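Side-chain contacts in acyl-coenzyme A oxidase 1 (Yarrowia lipolytica, PDB 5Y9D), which catalyses the FAD-dependent oxidation of 2,3-saturated acyl-CoAs by molecular oxygen to (2E)-enoyl-CoAs and hydrogen peroxide, in peroxisomal fatty acid beta-oxidation: residues E55-I60 / S110-Q115; Q86-T91 / I253-K258; Y367-K372 / S575-R580. All coordinates share one frame; numbering follows the deposited sequence.

Contact 1. Residues E55-I60 / S110-Q115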
loop_
_atom_site.group_PDB
_atom_site.type_symbol
_atom_site.label_atom_id
_atom_site.label_comp_id
_atom_site.label_asym_id
_atom_site.label_seq_id
_atom_site.Cartn_x
_atom_site.Cartn_y
_atom_site.Cartn_z
ATOM N N GLU A 55 6.839 34.690 -4.254
ATOM C CA GLU A 55 8.283 34.602 -4.452
ATOM C C GLU A 55 9.076 34.632 -3.134
ATOM O O GLU A 55 10.104 33.950 -2.990
ATOM C CB GLU A 55 8.749 35.728 -5.392
ATOM C CG GLU A 55 10.255 35.994 -5.435
ATOM C CD GLU A 55 11.053 34.953 -6.236
ATOM O OE1 GLU A 55 10.733 34.714 -7.427
ATOM O OE2 GLU A 55 12.031 34.398 -5.687
ATOM N N GLU A 56 8.583 35.394 -2.163
ATOM C CA GLU A 56 9.219 35.458 -0.865
ATOM C C GLU A 56 9.207 34.091 -0.200
ATOM O O GLU A 56 10.203 33.666 0.379
ATOM C CB GLU A 56 8.525 36.480 0.025
ATOM C CG GLU A 56 8.448 37.874 -0.585
ATOM C CD GLU A 56 9.805 38.392 -1.038
ATOM O OE1 GLU A 56 10.759 38.374 -0.203
ATOM O OE2 GLU A 56 9.902 38.817 -2.224
ATOM N N GLU A 57 8.088 33.387 -0.315
ATOM C CA GLU A 57 7.946 32.086 0.325
ATOM C C GLU A 57 8.820 31.051 -0.378
ATOM O O GLU A 57 9.482 30.238 0.254
ATOM C CB GLU A 57 6.493 31.637 0.333
ATOM C CG GLU A 57 5.486 32.692 0.788
ATOM C CD GLU A 57 5.767 33.274 2.167
ATOM O OE1 GLU A 57 6.498 32.645 2.970
ATOM O OE2 GLU A 57 5.233 34.369 2.458
ATOM N N THR A 58 8.834 31.098 -1.693
ATOM C CA THR A 58 9.729 30.265 -2.457
ATOM C C THR A 58 11.190 30.470 -2.084
ATOM O O THR A 58 11.949 29.493 -2.002
ATOM C CB THR A 58 9.537 30.523 -3.935
ATOM O OG1 THR A 58 8.184 30.190 -4.247
ATOM C CG2 THR A 58 10.480 29.669 -4.761
ATOM N N GLN A 59 11.586 31.718 -1.846
ATOM C CA GLN A 59 12.966 31.980 -1.459
ATOM C C GLN A 59 13.289 31.339 -0.125
ATOM O O GLN A 59 14.369 30.779 0.047
ATOM C CB GLN A 59 13.272 33.466 -1.429
ATOM C CG GLN A 59 13.736 34.013 -2.773
ATOM C CD GLN A 59 14.042 35.506 -2.702
ATOM O OE1 GLN A 59 14.894 35.944 -1.900
ATOM N NE2 GLN A 59 13.338 36.299 -3.525
ATOM N N ILE A 60 12.337 31.408 0.802
ATOM C CA ILE A 60 12.500 30.844 2.125
ATOM C C ILE A 60 12.538 29.327 2.005
ATOM O O ILE A 60 13.355 28.653 2.634
ATOM C CB ILE A 60 11.370 31.320 3.049
ATOM C CG1 ILE A 60 11.612 32.777 3.424
ATOM C CG2 ILE A 60 11.291 30.488 4.324
ATOM C CD1 ILE A 60 10.426 33.442 4.108
ATOM N N SER A 110 9.820 26.182 11.272
ATOM C CA SER A 110 9.924 24.898 11.943
ATOM C C SER A 110 9.061 23.922 11.185
ATOM O O SER A 110 9.544 22.871 10.768
ATOM C CB SER A 110 9.551 25.034 13.435
ATOM O OG SER A 110 8.921 23.891 13.994
ATOM N N LEU A 111 7.799 24.280 10.951
ATOM C CA LEU A 111 6.904 23.447 10.142
ATOM C C LEU A 111 7.604 23.051 8.842
ATOM O O LEU A 111 7.725 21.854 8.528
ATOM C CB LEU A 111 5.601 24.181 9.824
ATOM C CG LEU A 111 4.591 24.295 10.985
ATOM C CD1 LEU A 111 3.518 25.354 10.727
ATOM C CD2 LEU A 111 3.937 22.944 11.300
ATOM N N TRP A 112 8.085 24.062 8.107
ATOM C CA TRP A 112 8.607 23.855 6.764
ATOM C C TRP A 112 9.883 23.064 6.762
ATOM O O TRP A 112 10.091 22.218 5.932
ATOM C CB TRP A 112 8.774 25.180 6.025
ATOM C CG TRP A 112 7.446 25.815 5.595
ATOM C CD1 TRP A 112 6.173 25.267 5.697
ATOM C CD2 TRP A 112 7.278 27.070 4.950
ATOM N NE1 TRP A 112 5.243 26.125 5.171
ATOM C CE2 TRP A 112 5.889 27.241 4.713
ATOM C CE3 TRP A 112 8.152 28.090 4.591
ATOM C CZ2 TRP A 112 5.369 28.395 4.117
ATOM C CZ3 TRP A 112 7.630 29.242 3.992
ATOM C CH2 TRP A 112 6.259 29.376 3.752
ATOM N N ARG A 113 10.746 23.294 7.715
ATOM C CA ARG A 113 11.986 22.519 7.740
ATOM C C ARG A 113 11.715 21.045 7.991
ATOM O O ARG A 113 12.355 20.170 7.414
ATOM C CB ARG A 113 12.893 23.079 8.798
ATOM C CG ARG A 113 14.296 22.581 8.733
ATOM C CD ARG A 113 15.041 23.134 9.923
ATOM N NE ARG A 113 15.004 24.593 9.933
ATOM C CZ ARG A 113 15.659 25.354 9.066
ATOM N NH1 ARG A 113 16.387 24.809 8.118
ATOM N NH2 ARG A 113 15.593 26.670 9.141
ATOM N N ALA A 114 10.747 20.778 8.836
ATOM C CA ALA A 114 10.315 19.400 9.102
ATOM C C ALA A 114 9.595 18.756 7.882
ATOM O O ALA A 114 9.933 17.650 7.456
ATOM C CB ALA A 114 9.445 19.367 10.362
ATOM N N GLN A 115 8.656 19.467 7.287
ATOM C CA GLN A 115 7.952 18.970 6.103
ATOM C C GLN A 115 8.886 18.673 4.932
ATOM O O GLN A 115 8.851 17.576 4.366
ATOM C CB GLN A 115 6.862 19.963 5.681
ATOM C CG GLN A 115 5.719 20.031 6.665
ATOM C CD GLN A 115 4.884 21.294 6.567
ATOM O OE1 GLN A 115 4.981 22.092 5.612
ATOM N NE2 GLN A 115 4.019 21.462 7.548
#

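Contact 2. Residues Q86-T91 / I253-K258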
loop_
_atom_site.group_PDB
_atom_site.type_symbol
_atom_site.label_atom_id
_atom_site.label_comp_id
_atom_site.label_asym_id
_atom_site.label_seq_id
_atom_site.Cartn_x
_atom_site.Cartn_y
_atom_site.Cartn_z
ATOM N N GLN A 86 22.039 0.822 11.954
ATOM C CA GLN A 86 22.582 1.970 11.234
ATOM C C GLN A 86 21.599 3.144 11.097
ATOM O O GLN A 86 22.005 4.316 11.203
ATOM C CB GLN A 86 23.018 1.567 9.822
ATOM C CG GLN A 86 24.276 0.704 9.753
ATOM C CD GLN A 86 24.393 -0.146 8.477
ATOM O OE1 GLN A 86 23.448 -0.280 7.653
ATOM N NE2 GLN A 86 25.556 -0.759 8.324
ATOM N N ALA A 87 20.328 2.848 10.814
ATOM C CA ALA A 87 19.308 3.887 10.782
ATOM C C ALA A 87 19.167 4.564 12.132
ATOM O O ALA A 87 18.995 5.786 12.212
ATOM C CB ALA A 87 17.969 3.327 10.381
ATOM N N ARG A 88 19.197 3.754 13.177
ATOM C CA ARG A 88 18.959 4.236 14.533
ATOM C C ARG A 88 20.003 5.273 14.882
ATOM O O ARG A 88 19.670 6.357 15.323
ATOM C CB ARG A 88 19.038 3.089 15.537
ATOM C CG ARG A 88 17.798 2.226 15.607
ATOM C CD ARG A 88 16.588 2.959 16.123
ATOM N NE ARG A 88 15.402 2.087 16.171
ATOM C CZ ARG A 88 15.061 1.340 17.214
ATOM N NH1 ARG A 88 13.975 0.587 17.167
ATOM N NH2 ARG A 88 15.807 1.319 18.315
ATOM N N LYS A 89 21.260 4.922 14.601
ATOM C CA LYS A 89 22.405 5.747 14.914
ATOM C C LYS A 89 22.467 6.992 14.046
ATOM O O LYS A 89 22.698 8.093 14.550
ATOM C CB LYS A 89 23.694 4.922 14.779
ATOM C CG LYS A 89 24.958 5.754 14.857
ATOM C CD LYS A 89 26.190 4.886 14.894
ATOM C CE LYS A 89 27.435 5.711 14.627
ATOM N NZ LYS A 89 28.497 5.381 15.619
ATOM N N GLN A 90 22.272 6.849 12.747
ATOM C CA GLN A 90 22.395 8.032 11.890
ATOM C C GLN A 90 21.233 9.021 12.030
ATOM O O GLN A 90 21.392 10.207 11.822
ATOM C CB GLN A 90 22.584 7.633 10.449
ATOM C CG GLN A 90 21.305 7.163 9.783
ATOM C CD GLN A 90 21.572 6.388 8.492
ATOM O OE1 GLN A 90 22.741 6.098 8.141
ATOM N NE2 GLN A 90 20.489 6.059 7.774
ATOM N N THR A 91 20.071 8.535 12.405
ATOM C CA THR A 91 18.973 9.399 12.759
ATOM C C THR A 91 19.362 10.262 13.979
ATOM O O THR A 91 19.049 11.463 14.028
ATOM C CB THR A 91 17.725 8.565 13.034
ATOM O OG1 THR A 91 17.439 7.742 11.890
ATOM C CG2 THR A 91 16.538 9.430 13.334
ATOM N N ILE A 253 11.353 0.474 30.792
ATOM C CA ILE A 253 11.353 0.752 29.336
ATOM C C ILE A 253 12.038 -0.357 28.504
ATOM O O ILE A 253 13.045 -0.950 28.909
ATOM C CB ILE A 253 12.104 2.067 29.023
ATOM C CG1 ILE A 253 11.529 3.233 29.841
ATOM C CG2 ILE A 253 12.148 2.364 27.530
ATOM C CD1 ILE A 253 10.997 4.388 29.082
ATOM N N GLY A 254 11.483 -0.627 27.329
ATOM C CA GLY A 254 12.161 -1.449 26.334
ATOM C C GLY A 254 11.837 -0.972 24.951
ATOM O O GLY A 254 11.030 -0.073 24.764
ATOM N N ASP A 255 12.479 -1.578 23.980
ATOM C CA ASP A 255 12.396 -1.193 22.587
ATOM C C ASP A 255 11.402 -2.088 21.894
ATOM O O ASP A 255 11.465 -3.311 21.991
ATOM C CB ASP A 255 13.781 -1.399 21.991
ATOM C CG ASP A 255 13.934 -0.870 20.569
ATOM O OD1 ASP A 255 12.939 -0.674 19.824
ATOM O OD2 ASP A 255 15.108 -0.660 20.193
ATOM N N ILE A 256 10.486 -1.479 21.167
ATOM C CA ILE A 256 9.425 -2.207 20.476
ATOM C C ILE A 256 10.035 -2.947 19.315
ATOM O O ILE A 256 9.459 -3.897 18.820
ATOM C CB ILE A 256 8.344 -1.247 19.924
ATOM C CG1 ILE A 256 7.706 -0.429 21.028
ATOM C CG2 ILE A 256 7.264 -1.995 19.201
ATOM C CD1 ILE A 256 6.877 -1.246 21.949
ATOM N N GLY A 257 11.162 -2.458 18.820
ATOM C CA GLY A 257 11.892 -3.131 17.750
ATOM C C GLY A 257 11.358 -2.858 16.362
ATOM O O GLY A 257 10.845 -1.775 16.069
ATOM N N LYS A 258 11.446 -3.874 15.514
ATOM C CA LYS A 258 11.239 -3.712 14.095
ATOM C C LYS A 258 9.852 -3.186 13.780
ATOM O O LYS A 258 8.857 -3.736 14.210
ATOM C CB LYS A 258 11.476 -5.049 13.392
ATOM C CG LYS A 258 11.225 -5.042 11.904
ATOM C CD LYS A 258 12.459 -4.582 11.139
ATOM C CE LYS A 258 12.075 -4.085 9.749
ATOM N NZ LYS A 258 13.124 -4.494 8.801
#

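Contact 3. Residues Y367-K372 / S575-R580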
loop_
_atom_site.group_PDB
_atom_site.type_symbol
_atom_site.label_atom_id
_atom_site.label_comp_id
_atom_site.label_asym_id
_atom_site.label_seq_id
_atom_site.Cartn_x
_atom_site.Cartn_y
_atom_site.Cartn_z
ATOM N N TYR A 367 -4.703 16.103 -7.942
ATOM C CA TYR A 367 -4.983 15.845 -6.515
ATOM C C TYR A 367 -3.891 16.516 -5.725
ATOM O O TYR A 367 -4.149 17.355 -4.865
ATOM C CB TYR A 367 -4.998 14.321 -6.194
ATOM C CG TYR A 367 -5.695 13.892 -4.921
ATOM C CD1 TYR A 367 -6.011 14.799 -3.917
ATOM C CD2 TYR A 367 -6.032 12.561 -4.706
ATOM C CE1 TYR A 367 -6.661 14.407 -2.758
ATOM C CE2 TYR A 367 -6.685 12.159 -3.549
ATOM C CZ TYR A 367 -6.978 13.101 -2.573
ATOM O OH TYR A 367 -7.611 12.752 -1.399
ATOM N N CYS A 368 -2.657 16.136 -6.028
ATOM C CA CYS A 368 -1.491 16.655 -5.339
ATOM C C CYS A 368 -1.491 18.177 -5.309
ATOM O O CYS A 368 -1.407 18.755 -4.230
ATOM C CB CYS A 368 -0.216 16.119 -6.001
ATOM S SG CYS A 368 1.244 16.859 -5.270
ATOM N N TYR A 369 -1.609 18.845 -6.462
ATOM C CA TYR A 369 -1.662 20.353 -6.465
ATOM C C TYR A 369 -2.719 20.831 -5.478
ATOM O O TYR A 369 -2.486 21.785 -4.750
ATOM C CB TYR A 369 -1.977 20.958 -7.863
ATOM C CG TYR A 369 -0.784 21.296 -8.747
ATOM C CD1 TYR A 369 0.043 20.312 -9.239
ATOM C CD2 TYR A 369 -0.492 22.596 -9.087
ATOM C CE1 TYR A 369 1.129 20.615 -10.040
ATOM C CE2 TYR A 369 0.609 22.916 -9.877
ATOM C CZ TYR A 369 1.394 21.923 -10.375
ATOM O OH TYR A 369 2.471 22.224 -11.191
ATOM N N ALA A 370 -3.875 20.153 -5.453
ATOM C CA ALA A 370 -4.984 20.508 -4.548
ATOM C C ALA A 370 -4.622 20.297 -3.092
ATOM O O ALA A 370 -4.991 21.083 -2.200
ATOM C CB ALA A 370 -6.239 19.705 -4.875
ATOM N N MET A 371 -3.892 19.231 -2.813
ATOM C CA MET A 371 -3.485 19.052 -1.428
ATOM C C MET A 371 -2.814 20.286 -0.838
ATOM O O MET A 371 -3.106 20.637 0.299
ATOM C CB MET A 371 -2.614 17.836 -1.278
ATOM C CG MET A 371 -3.405 16.555 -1.351
ATOM S SD MET A 371 -2.162 15.295 -1.373
ATOM C CE MET A 371 -3.144 13.808 -1.326
ATOM N N LYS A 372 -1.972 20.972 -1.617
ATOM C CA LYS A 372 -1.285 22.186 -1.136
ATOM C C LYS A 372 -2.227 23.320 -0.783
ATOM O O LYS A 372 -1.995 24.030 0.194
ATOM C CB LYS A 372 -0.261 22.703 -2.162
ATOM C CG LYS A 372 0.604 23.868 -1.689
ATOM C CD LYS A 372 1.413 23.499 -0.445
ATOM C CE LYS A 372 2.067 24.721 0.174
ATOM N NZ LYS A 372 3.251 25.156 -0.590
ATOM N N SER A 575 -12.944 23.095 -4.030
ATOM C CA SER A 575 -13.266 24.521 -3.849
ATOM C C SER A 575 -12.060 25.356 -3.524
ATOM O O SER A 575 -11.957 26.473 -4.016
ATOM C CB SER A 575 -14.296 24.739 -2.744
ATOM O OG SER A 575 -15.592 24.599 -3.249
ATOM N N SER A 576 -11.170 24.847 -2.671
ATOM C CA SER A 576 -9.985 25.609 -2.299
ATOM C C SER A 576 -9.022 25.800 -3.468
ATOM O O SER A 576 -8.381 26.832 -3.570
ATOM C CB SER A 576 -9.256 24.958 -1.126
ATOM O OG SER A 576 -10.146 24.761 -0.043
ATOM N N PHE A 577 -8.931 24.814 -4.344
ATOM C CA PHE A 577 -8.076 24.911 -5.518
ATOM C C PHE A 577 -8.565 26.005 -6.441
ATOM O O PHE A 577 -7.773 26.830 -6.888
ATOM C CB PHE A 577 -8.046 23.581 -6.272
ATOM C CG PHE A 577 -6.860 23.402 -7.180
ATOM C CD1 PHE A 577 -5.920 24.419 -7.391
ATOM C CD2 PHE A 577 -6.704 22.217 -7.864
ATOM C CE1 PHE A 577 -4.851 24.227 -8.233
ATOM C CE2 PHE A 577 -5.638 22.029 -8.718
ATOM C CZ PHE A 577 -4.702 23.032 -8.892
ATOM N N TYR A 578 -9.868 26.037 -6.710
ATOM C CA TYR A 578 -10.444 27.117 -7.558
ATOM C C TYR A 578 -10.297 28.513 -6.956
ATOM O O TYR A 578 -10.086 29.472 -7.667
ATOM C CB TYR A 578 -11.929 26.857 -7.813
ATOM C CG TYR A 578 -12.166 25.811 -8.850
ATOM C CD1 TYR A 578 -11.630 25.942 -10.109
ATOM C CD2 TYR A 578 -12.944 24.691 -8.581
ATOM C CE1 TYR A 578 -11.843 24.983 -11.072
ATOM C CE2 TYR A 578 -13.173 23.738 -9.557
ATOM C CZ TYR A 578 -12.619 23.902 -10.805
ATOM O OH TYR A 578 -12.813 22.972 -11.785
ATOM N N ALA A 579 -10.437 28.608 -5.644
ATOM C CA ALA A 579 -10.317 29.877 -4.957
ATOM C C ALA A 579 -8.912 30.447 -5.119
ATOM O O ALA A 579 -8.758 31.662 -5.174
ATOM C CB ALA A 579 -10.653 29.712 -3.479
ATOM N N ARG A 580 -7.896 29.580 -5.179
ATOM C CA ARG A 580 -6.509 30.028 -5.428
ATOM C C ARG A 580 -6.210 30.316 -6.923
ATOM O O ARG A 580 -5.414 31.191 -7.240
ATOM C CB ARG A 580 -5.482 28.997 -4.908
ATOM C CG ARG A 580 -5.382 28.853 -3.402
ATOM C CD ARG A 580 -4.418 29.815 -2.750
ATOM N NE ARG A 580 -3.002 29.458 -2.950
ATOM C CZ ARG A 580 -2.311 28.548 -2.256
ATOM N NH1 ARG A 580 -2.894 27.825 -1.309
ATOM N NH2 ARG A 580 -1.015 28.365 -2.505
#

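Contact 1. Residues E55-I60 / S110-Q115
W112 reaches from helix 107-118 to helix 55-70 and meets it with the far rim of its six-membered ring, where E57 and I60 lie one helical turn apart. Both come in at the ring's edge, near its plane. E57 OE1 lies 3.4 Å from W112 CH2, an oxygen set against the C-H rim, with the carboxylate turned 78° to the indole. The glutamate gets there by folding: its CB points past the tryptophan, and the bend at chi2 (-56°) brings the carboxylate back to the rim. I60 crosses the indole at about a right angle and offers the methyl branch, CG2 to W112 CZ3 at 3.9 Å. That branch stands anti to the backbone N, while CG1 lies beside that N. With an alanine at W112, the I60 methyl would probably lose its apolar partner and a gap would be likely to open between the helices. The backbones stay well separated, 9.2 Å between the CA atoms of I60 and W112, so the indole does the bridging. W112 also touches V61 farther along helix 55-70, and E57 touches N52 of helix 44-52. L111 and Q115 of helix 107-118 pack on helix 306-334.

Contact 2. Residues Q86-T91 / I253-K258
R88 and D255 meet head-on, guanidinium against carboxylate, with the two planes only 29° apart. Each terminal nitrogen takes its own oxygen: R88 NH2 donates to D255 OD2 at 2.8 Å, and R88 NH1 to D255 OD1 at 3.1 Å. Both N-H...O angles are 164°, and both acceptors lie close to the guanidinium plane. OD1 uses its syn lone pair; OD2 is met on the syn side too, though 25° out of the carboxylate plane. The arginine chain bends early, at chi2, as it leaves helix 84-98 and then runs out to the aspartate at the end of strand 251-255. There the carboxylate is already tied to its own backbone: the amide N of G257 donates to D255 OD1 at 2.7 Å from above the carboxylate plane, closing an Asx turn where the strand gives way to loop. R88 NE in turn donates to the carbonyl oxygen of D263, so all three nitrogens of the guanidinium have partners. With one oxygen shared by arginine and turn, the carboxylate is held against rotation, and the pairing of opposite charges is likely to make this largely buried bidentate salt bridge a firm link between the N-terminal helices and the beta-domain.

Contact 3. Residues Y367-K372 / S575-R580
F577 carries most of this contact, laying its ring beside Y369 and A370 where helix 558-581 passes helix 355-391. The F577 side chain swings out with CG anti to the backbone N (chi1 -159°), which carries the ring to the partner backbone. Its far end meets the tyrosine at the root of the side chain, F577 CZ to Y369 CB at 3.6 Å, while the phenol continues away toward F647. One face of the F577 ring lies against the A370 backbone, whose N sits 4.1 Å above the ring plane and toward its rim; the A370 methyl comes to 3.9 Å, CB to F577 CD2. The CA atoms of A370 and F577 are 5.5 Å apart, an approach consistent with the small alanine. One turn on, R580 bends at chi2 and chi3 and passes near K372, but its guanidinium is held elsewhere, NH1 in a salt bridge to D376 and NH2 in a hydrogen bond to F50 O. K372 NZ bonds to L51 O. The segment axes pass 8.9 Å apart at 77°, a steep crossing in the all-helical part of the acyl-CoA oxidase fold, joining the C-alpha1 region to the C-terminal helices.

Overall arrangement
Along the chain, contacts 1 and 2 interleave: helix 55-70, helix 84-98, helix 107-118, then strand 251-255. Contact 3 follows both. Contacts 1 and 3 are neighbours, with centres 19 Å apart and nearest atoms about 6 Å apart, and helix 44-52 touches side chains of both. Contact 2 stands apart, its centre 30 Å from that of contact 1 and 38 Å from that of contact 3, which lies on the opposite side of the chain's centre. Contact 1 is internal to the N-terminal helices, whereas contact 2 ties these to the three-stranded antiparallel sheet, with the R88 side chain about 10 Å from bound FAD, and contact 3 joins the C-alpha1 and C-terminal helices.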